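Local coordinates for protein pseudoalteromonas arctica PAMC 21717 (Pseudoalteromonas arctica, PDB 5YL7) that is a cold-active, calcium-binding serine protease of the subtilase family that probably hydrolyses peptide bonds in proteins through a Ser-His-Asp triad, at residues Asp5-Phe8 with Asp9-Trp12; Ala109-Thr112 with Asn113-Glu116; Gly247-Phe251 with Ala252-Glu256. All blocks are in the same frame, centred on the assembly; numbering follows the deposited sequence.

Contact 1 of 3, residues Asp5-Phe8 with Asp9-Trp12. With CA (calcium ion), chain C.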
loop_
_atom_site.group_PDB
_atom_site.type_symbol
_atom_site.label_atom_id
_atom_site.label_comp_id
_atom_site.label_asym_id
_atom_site.label_seq_id
_atom_site.Cartn_x
_atom_site.Cartn_y
_atom_site.Cartn_z
ATOM N N ASP A 5 7.228 -19.443 -5.592
ATOM C CA ASP A 5 8.283 -18.553 -5.189
ATOM C C ASP A 5 8.973 -19.042 -3.909
ATOM O O ASP A 5 8.266 -19.355 -2.957
ATOM C CB ASP A 5 7.693 -17.128 -5.038
ATOM C CG ASP A 5 6.962 -16.697 -6.275
ATOM O OD1 ASP A 5 5.850 -17.190 -6.478
ATOM O OD2 ASP A 5 7.484 -15.939 -7.117
ATOM N N PRO A 6 10.310 -19.023 -3.861
ATOM C CA PRO A 6 10.976 -19.706 -2.771
ATOM C C PRO A 6 10.799 -19.032 -1.437
ATOM O O PRO A 6 10.953 -19.665 -0.398
ATOM C CB PRO A 6 12.437 -19.716 -3.198
ATOM C CG PRO A 6 12.495 -18.583 -4.254
ATOM C CD PRO A 6 11.225 -18.630 -4.968
ATOM N N ARG A 7 10.520 -17.723 -1.389
ATOM C CA ARG A 7 10.228 -17.055 -0.137
ATOM C C ARG A 7 8.757 -17.041 0.258
ATOM O O ARG A 7 8.421 -16.446 1.303
ATOM C CB ARG A 7 10.797 -15.631 -0.148
ATOM C CG ARG A 7 12.266 -15.560 -0.388
ATOM C CD ARG A 7 13.076 -16.185 0.652
ATOM N NE ARG A 7 13.026 -15.507 1.910
ATOM C CZ ARG A 7 13.723 -14.477 2.282
ATOM N NH1 ARG A 7 14.553 -13.834 1.474
ATOM N NH2 ARG A 7 13.561 -13.996 3.530
ATOM N N PHE A 8 7.859 -17.627 -0.487
ATOM C CA PHE A 8 6.433 -17.676 -0.132
ATOM C C PHE A 8 6.225 -18.179 1.233
ATOM O O PHE A 8 5.420 -17.625 1.990
ATOM C CB PHE A 8 5.645 -18.487 -1.143
ATOM C CG PHE A 8 4.197 -18.584 -0.805
ATOM C CD1 PHE A 8 3.301 -17.545 -0.999
ATOM C CD2 PHE A 8 3.743 -19.749 -0.214
ATOM C CE1 PHE A 8 1.985 -17.717 -0.607
ATOM C CE2 PHE A 8 2.460 -19.904 0.153
ATOM C CZ PHE A 8 1.579 -18.906 -0.033
ATOM N N ASP A 9 6.916 -19.236 1.656
ATOM C CA ASP A 9 6.663 -19.755 2.961
ATOM C C ASP A 9 7.000 -18.787 4.090
ATOM O O ASP A 9 6.410 -18.845 5.184
ATOM C CB ASP A 9 7.460 -21.094 3.227
ATOM C CG ASP A 9 6.838 -22.281 2.519
ATOM O OD1 ASP A 9 5.724 -22.234 1.915
ATOM O OD2 ASP A 9 7.585 -23.283 2.507
ATOM N N ASP A 10 7.937 -17.867 3.859
ATOM C CA ASP A 10 8.259 -16.817 4.805
ATOM C C ASP A 10 7.148 -15.715 4.861
ATOM O O ASP A 10 7.106 -14.971 5.833
ATOM C CB ASP A 10 9.629 -16.145 4.466
ATOM C CG ASP A 10 10.857 -17.042 4.678
ATOM O OD1 ASP A 10 10.737 -17.879 5.589
ATOM O OD2 ASP A 10 11.811 -16.908 3.912
ATOM N N GLN A 11 6.310 -15.689 3.844
ATOM C CA GLN A 11 5.242 -14.684 3.775
ATOM C C GLN A 11 4.001 -15.229 4.469
ATOM O O GLN A 11 2.953 -15.435 3.943
ATOM C CB GLN A 11 4.958 -14.327 2.298
ATOM C CG GLN A 11 6.152 -13.623 1.672
ATOM C CD GLN A 11 5.910 -13.173 0.277
ATOM O OE1 GLN A 11 5.737 -13.972 -0.660
ATOM N NE2 GLN A 11 5.833 -11.838 0.092
ATOM N N TRP A 12 4.172 -15.352 5.821
ATOM C CA TRP A 12 3.113 -15.883 6.690
ATOM C C TRP A 12 1.790 -15.149 6.521
ATOM O O TRP A 12 0.693 -15.680 6.695
ATOM C CB TRP A 12 3.554 -15.823 8.173
ATOM C CG TRP A 12 3.960 -14.464 8.644
ATOM C CD1 TRP A 12 5.172 -13.922 8.692
ATOM C CD2 TRP A 12 3.046 -13.430 9.109
ATOM N NE1 TRP A 12 5.117 -12.626 9.099
ATOM C CE2 TRP A 12 3.812 -12.297 9.355
ATOM C CE3 TRP A 12 1.671 -13.352 9.333
ATOM C CZ2 TRP A 12 3.242 -11.069 9.788
ATOM C CZ3 TRP A 12 1.128 -12.139 9.756
ATOM C CH2 TRP A 12 1.906 -11.039 9.995
HETATM CA CA CA C . 8.619 -13.883 -7.312
HETATM O O HOH W 1 7.866 -21.091 -0.740
HETATM O O HOH W 2 8.607 -21.060 0.273
HETATM O O HOH W 3 12.159 -19.317 2.708
HETATM O O HOH W 4 10.017 -19.609 2.326
#
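Arg7 and Asp10 meet in a salt bridge made edge-on: the carboxylate stands at the rim of the guanidinium group, with the two planes 85° apart. Arg7 NE gives its hydrogen to Asp10 OD2 at 2.7 Å, and the acceptor lies close to the guanidinium plane. On the aspartate side the bond falls on the anti lone pair of OD2, the one facing away from OD1. The arginine chain folds back at chi2 (-64°) and again at chi3, and this double bend brings NE, rather than an extended guanidinium end, over to a residue only three positions further on. Strand 258-263 flanks the pair through Leu259, and Tyr274 and Tyr276 of strand 272-277 also touch it.

Residues 5-8 form a type I beta turn that leads into a short 3-10 segment ahead of helix 12-15. Phe8 N donates to Asp5 O at 3.0 Å to close the turn. Gln11 N bonds to Phe8 O at 2.8 Å, and Asp10 N and Gln11 N make weak bonds to Arg7 O.

Phe8 and Gln11 approach each other loosely, Gln11 OE1 being 4.3 Å from Phe8 CD1 and oblique to the ring. The Phe8 ring, its CG anti to the backbone N, heads towards Tyr15, whose ring it meets. The Gln11 amide is fixed from outside, OE1 by Ala119 N and NE2 by Leu259 O. At the start of the turn the Asp5 carboxylate serves the metal: Asp5 OD2 binds the calcium ion at 2.4 Å, beside ligands from the loop of residues 111-118 and from Asp49.

Contact 2 of 3, residues Ala109-Thr112 with Asn113-Glu116; sequences AAVT and NNGE. With CA (calcium ion), chain C.
Val111 and Asn114 form the tight part of this calcium-binding loop, their side chains crossing at about a right angle. Val111 CG1 lies against the Asn114 amide, 3.5 Å from Asn114 ND2, while the oxygen of that amide turns to the metal. Asn114 CG sits between the backbone N and the carbonyl carbon (chi1 66°), the crowded position, and from there Asn114 OD1 reaches the calcium ion at 2.5 Å. Val111 O and Glu116 O each bind at 2.3 Å, from nearly opposite sides of the ion, with Asn114 OD1 between them. Asp5 OD2, both carboxylate oxygens of Asp49 and Val118 O bring the ligand atoms to seven. A loop of this kind, helped by the N-terminal segment, is consistent with the high-affinity calcium site of subtilisins; it comes after helix 100-109. With Val111 O and Asn114 OD1 only 3.3 Å apart, the two acceptors tolerate each other because both bind the same cation.

Thr112 is held back towards the helix: Thr112 OG1 donates to Ala110 O at 2.9 Å, and its side chain also rests on Pro3, Asp5 and Tyr123. A glycine here is likely to leave Ala110 O without that hydroxyl donor and to open a gap beside Pro3 and Tyr123, freeing the backbone to shift.

The solvent side is looser. Asn113 is exposed, with its polar end paired chiefly with Asn4. The Glu116 side chain makes no contact with residues 109-112, its carbonyl oxygen doing the binding.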
loop_
_atom_site.group_PDB
_atom_site.type_symbol
_atom_site.label_atom_id
_atom_site.label_comp_id
_atom_site.label_asym_id
_atom_site.label_seq_id
_atom_site.Cartn_x
_atom_site.Cartn_y
_atom_site.Cartn_z
ATOM N N ALA A 109 1.853 -6.498 -5.906
ATOM C CA ALA A 109 1.993 -7.169 -7.204
ATOM C C ALA A 109 3.447 -7.598 -7.516
ATOM O O ALA A 109 3.823 -7.611 -8.690
ATOM C CB ALA A 109 1.392 -6.320 -8.291
ATOM N N ALA A 110 4.203 -8.141 -6.572
ATOM C CA ALA A 110 5.444 -8.820 -6.919
ATOM C C ALA A 110 5.106 -9.909 -7.936
ATOM O O ALA A 110 4.086 -10.570 -7.917
ATOM C CB ALA A 110 6.130 -9.442 -5.742
ATOM N N VAL A 111 6.113 -10.114 -8.813
ATOM C CA VAL A 111 6.011 -11.151 -9.846
ATOM C C VAL A 111 6.014 -12.510 -9.195
ATOM O O VAL A 111 6.898 -12.792 -8.389
ATOM C CB VAL A 111 7.127 -10.990 -10.846
ATOM C CG1 VAL A 111 6.996 -12.162 -11.895
ATOM C CG2 VAL A 111 7.164 -9.648 -11.566
ATOM N N THR A 112 5.018 -13.305 -9.462
ATOM C CA THR A 112 4.722 -14.521 -8.755
ATOM C C THR A 112 4.809 -15.725 -9.753
ATOM O O THR A 112 4.546 -15.589 -10.923
ATOM C CB THR A 112 3.368 -14.372 -8.087
ATOM O OG1 THR A 112 3.492 -13.258 -7.158
ATOM C CG2 THR A 112 2.920 -15.544 -7.297
ATOM N N ASN A 113 5.140 -16.866 -9.137
ATOM C CA ASN A 113 5.302 -18.131 -9.936
ATOM C C ASN A 113 6.399 -18.014 -10.857
ATOM O O ASN A 113 6.406 -18.739 -11.891
ATOM C CB ASN A 113 4.017 -18.508 -10.647
ATOM C CG ASN A 113 3.172 -19.240 -9.767
ATOM O OD1 ASN A 113 3.651 -20.167 -9.074
ATOM N ND2 ASN A 113 1.878 -18.943 -9.859
ATOM N N ASN A 114 7.425 -17.220 -10.581
ATOM C CA ASN A 114 8.636 -17.096 -11.387
ATOM C C ASN A 114 9.845 -17.779 -10.757
ATOM O O ASN A 114 10.970 -17.534 -11.142
ATOM C CB ASN A 114 8.938 -15.639 -11.789
ATOM C CG ASN A 114 9.285 -14.761 -10.573
ATOM O OD1 ASN A 114 8.941 -15.100 -9.425
ATOM N ND2 ASN A 114 9.999 -13.688 -10.805
ATOM N N GLY A 115 9.622 -18.569 -9.705
ATOM C CA GLY A 115 10.687 -19.279 -9.101
ATOM C C GLY A 115 11.725 -18.535 -8.405
ATOM O O GLY A 115 12.853 -18.984 -8.086
ATOM N N GLU A 116 11.401 -17.233 -8.082
ATOM C CA GLU A 116 12.345 -16.272 -7.584
ATOM C C GLU A 116 11.681 -15.442 -6.446
ATOM O O GLU A 116 10.530 -15.067 -6.650
ATOM C CB GLU A 116 12.779 -15.280 -8.682
ATOM C CG GLU A 116 13.809 -14.299 -8.293
ATOM C CD GLU A 116 14.283 -13.447 -9.502
ATOM O OE1 GLU A 116 15.085 -12.518 -9.221
ATOM O OE2 GLU A 116 13.807 -13.704 -10.666
HETATM CA CA CA C . 8.619 -13.883 -7.312
#

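Contact 3 of 3, residues Gly247-Phe251 with Ala252-Glu256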
loop_
_atom_site.group_PDB
_atom_site.type_symbol
_atom_site.label_atom_id
_atom_site.label_comp_id
_atom_site.label_asym_id
_atom_site.label_seq_id
_atom_site.Cartn_x
_atom_site.Cartn_y
_atom_site.Cartn_z
ATOM N N GLY A 247 2.357 -6.797 10.498
ATOM C CA GLY A 247 3.531 -7.306 11.227
ATOM C C GLY A 247 3.785 -6.617 12.532
ATOM O O GLY A 247 3.357 -5.496 12.778
ATOM N N ALA A 248 4.462 -7.349 13.400
ATOM C CA ALA A 248 4.835 -6.821 14.741
ATOM C C ALA A 248 6.238 -7.285 15.043
ATOM O O ALA A 248 6.371 -8.447 15.555
ATOM C CB ALA A 248 3.825 -7.199 15.765
ATOM N N GLN A 249 7.227 -6.448 14.792
ATOM C CA GLN A 249 8.627 -6.782 14.914
ATOM C C GLN A 249 9.167 -6.286 16.217
ATOM O O GLN A 249 8.683 -5.298 16.797
ATOM C CB GLN A 249 9.385 -6.104 13.766
ATOM C CG GLN A 249 9.024 -6.626 12.353
ATOM C CD GLN A 249 9.794 -5.873 11.310
ATOM O OE1 GLN A 249 9.764 -4.645 11.244
ATOM N NE2 GLN A 249 10.564 -6.601 10.435
ATOM N N SER A 250 10.263 -6.916 16.681
ATOM C CA SER A 250 10.952 -6.440 17.885
ATOM C C SER A 250 12.377 -6.091 17.607
ATOM O O SER A 250 13.112 -5.660 18.512
ATOM C CB SER A 250 10.792 -7.376 19.071
ATOM O OG SER A 250 11.552 -8.580 18.920
ATOM N N PHE A 251 12.832 -6.183 16.329
ATOM C CA PHE A 251 14.197 -5.809 15.934
ATOM C C PHE A 251 14.192 -5.616 14.410
ATOM O O PHE A 251 13.231 -6.047 13.735
ATOM C CB PHE A 251 15.218 -6.829 16.399
ATOM C CG PHE A 251 15.051 -8.178 15.859
ATOM C CD1 PHE A 251 14.259 -9.155 16.405
ATOM C CD2 PHE A 251 15.803 -8.586 14.694
ATOM C CE1 PHE A 251 14.077 -10.381 15.928
ATOM C CE2 PHE A 251 15.627 -9.823 14.219
ATOM C CZ PHE A 251 14.811 -10.719 14.815
ATOM N N ALA A 252 15.258 -4.986 13.886
ATOM C CA ALA A 252 15.256 -4.680 12.443
ATOM C C ALA A 252 15.322 -5.939 11.620
ATOM O O ALA A 252 16.023 -6.847 11.865
ATOM C CB ALA A 252 16.406 -3.700 12.112
ATOM N N ASN A 253 14.447 -5.948 10.617
ATOM C CA ASN A 253 14.354 -7.079 9.690
ATOM C C ASN A 253 13.933 -8.386 10.326
ATOM O O ASN A 253 14.102 -9.448 9.774
ATOM C CB ASN A 253 15.711 -7.304 8.900
ATOM C CG ASN A 253 15.478 -7.949 7.580
ATOM O OD1 ASN A 253 14.533 -7.614 6.874
ATOM N ND2 ASN A 253 16.355 -8.848 7.173
ATOM N N ASP A 254 13.266 -8.308 11.503
ATOM C CA ASP A 254 12.700 -9.486 12.147
ATOM C C ASP A 254 11.698 -10.185 11.217
ATOM O O ASP A 254 10.772 -9.501 10.692
ATOM C CB ASP A 254 11.989 -8.934 13.435
ATOM C CG ASP A 254 11.216 -9.942 14.267
ATOM O OD1 ASP A 254 11.128 -11.110 13.946
ATOM O OD2 ASP A 254 10.699 -9.385 15.306
ATOM N N SER A 255 11.741 -11.512 11.070
ATOM C CA SER A 255 10.896 -12.269 10.239
ATOM C C SER A 255 9.445 -12.338 10.664
ATOM O O SER A 255 8.590 -12.885 9.954
ATOM C CB SER A 255 11.473 -13.622 9.901
ATOM O OG SER A 255 11.579 -14.367 11.137
ATOM N N GLU A 256 9.173 -11.812 11.867
ATOM C CA GLU A 256 7.770 -11.581 12.264
ATOM C C GLU A 256 7.115 -10.460 11.432
ATOM O O GLU A 256 5.883 -10.277 11.459
ATOM C CB GLU A 256 7.654 -11.210 13.743
ATOM C CG GLU A 256 8.038 -12.336 14.713
ATOM C CD GLU A 256 7.126 -13.463 14.622
ATOM O OE1 GLU A 256 5.973 -13.333 15.158
ATOM O OE2 GLU A 256 7.330 -14.443 13.937
HETATM O O HOH W 5 3.991 -10.176 13.375
HETATM O O HOH W 6 4.789 -10.954 15.833
HETATM O O HOH W 7 12.394 -3.806 10.332
HETATM O O HOH W 8 9.984 -10.415 17.645
#
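Phe251 to Asp254 form a type II beta turn in the loop between strands 242-245 and 258-263 of the subtilase fold, and Asp254 accepts through both carboxylate oxygens and its main-chain oxygen. The turn is closed by Asp254 N donating to Phe251 O at 3.2 Å. Asp254 CG lies anti to the backbone N (chi1 176°), which swings the carboxylate back over the preceding residues. There Asp254 OD2 accepts Ser250 N on its anti lone pair at 2.9 Å, and a water that also bonds Ser250 OG. Glu256 N reaches Asp254 OD1 at 2.9 Å from above the carboxylate plane, making an Asx turn. The main-chain oxygen of Asp254 is gripped by Gln249 NE2 at 2.9 Å, an almost straight bond (175°) in the carbonyl plane; NE2 has a second, weak partner in Tyr276 O. A water joins Gln249 OE1 to Asn253 N.

Other waters bridge Ala248 N to Glu256 O and Ala248 O to Glu256 OE1, while Glu256 OE2 forms a salt bridge with Arg226. Asn253, at positive phi, is pinned through OD1 to Tyr276 N.

Phe251 packs by its face: ring and Asp254 carboxylate are nearly parallel, 8° apart, with Phe251 CE1 3.3 Å from Asp254 CG. Asp254 CB sits over the ring centre in a CH-pi contact, 3.5 Å from the Phe251 centroid.

Contacts 1 and 2 share one calcium ion and have centres about 11 Å apart. Besides the common metal, they are joined by a probable hydrogen bond, Asp5 OD1 to Asn113 N at 2.8 Å, and by Pro6 CD packing 3.4 Å from Glu116 N. Contact 3 lies about 16 Å from contact 1, centre to centre, and meets it at the indole of Trp12, whose CZ2 is 3.2 Å from Glu256 O. Contacts 2 and 3 stay apart, their nearest atoms about 15 Å from each other, so residues 5-12 connect the two. Helix 100-109 links contact 2 to His100, a probable member of the catalytic triad with Asp41 and Ser281.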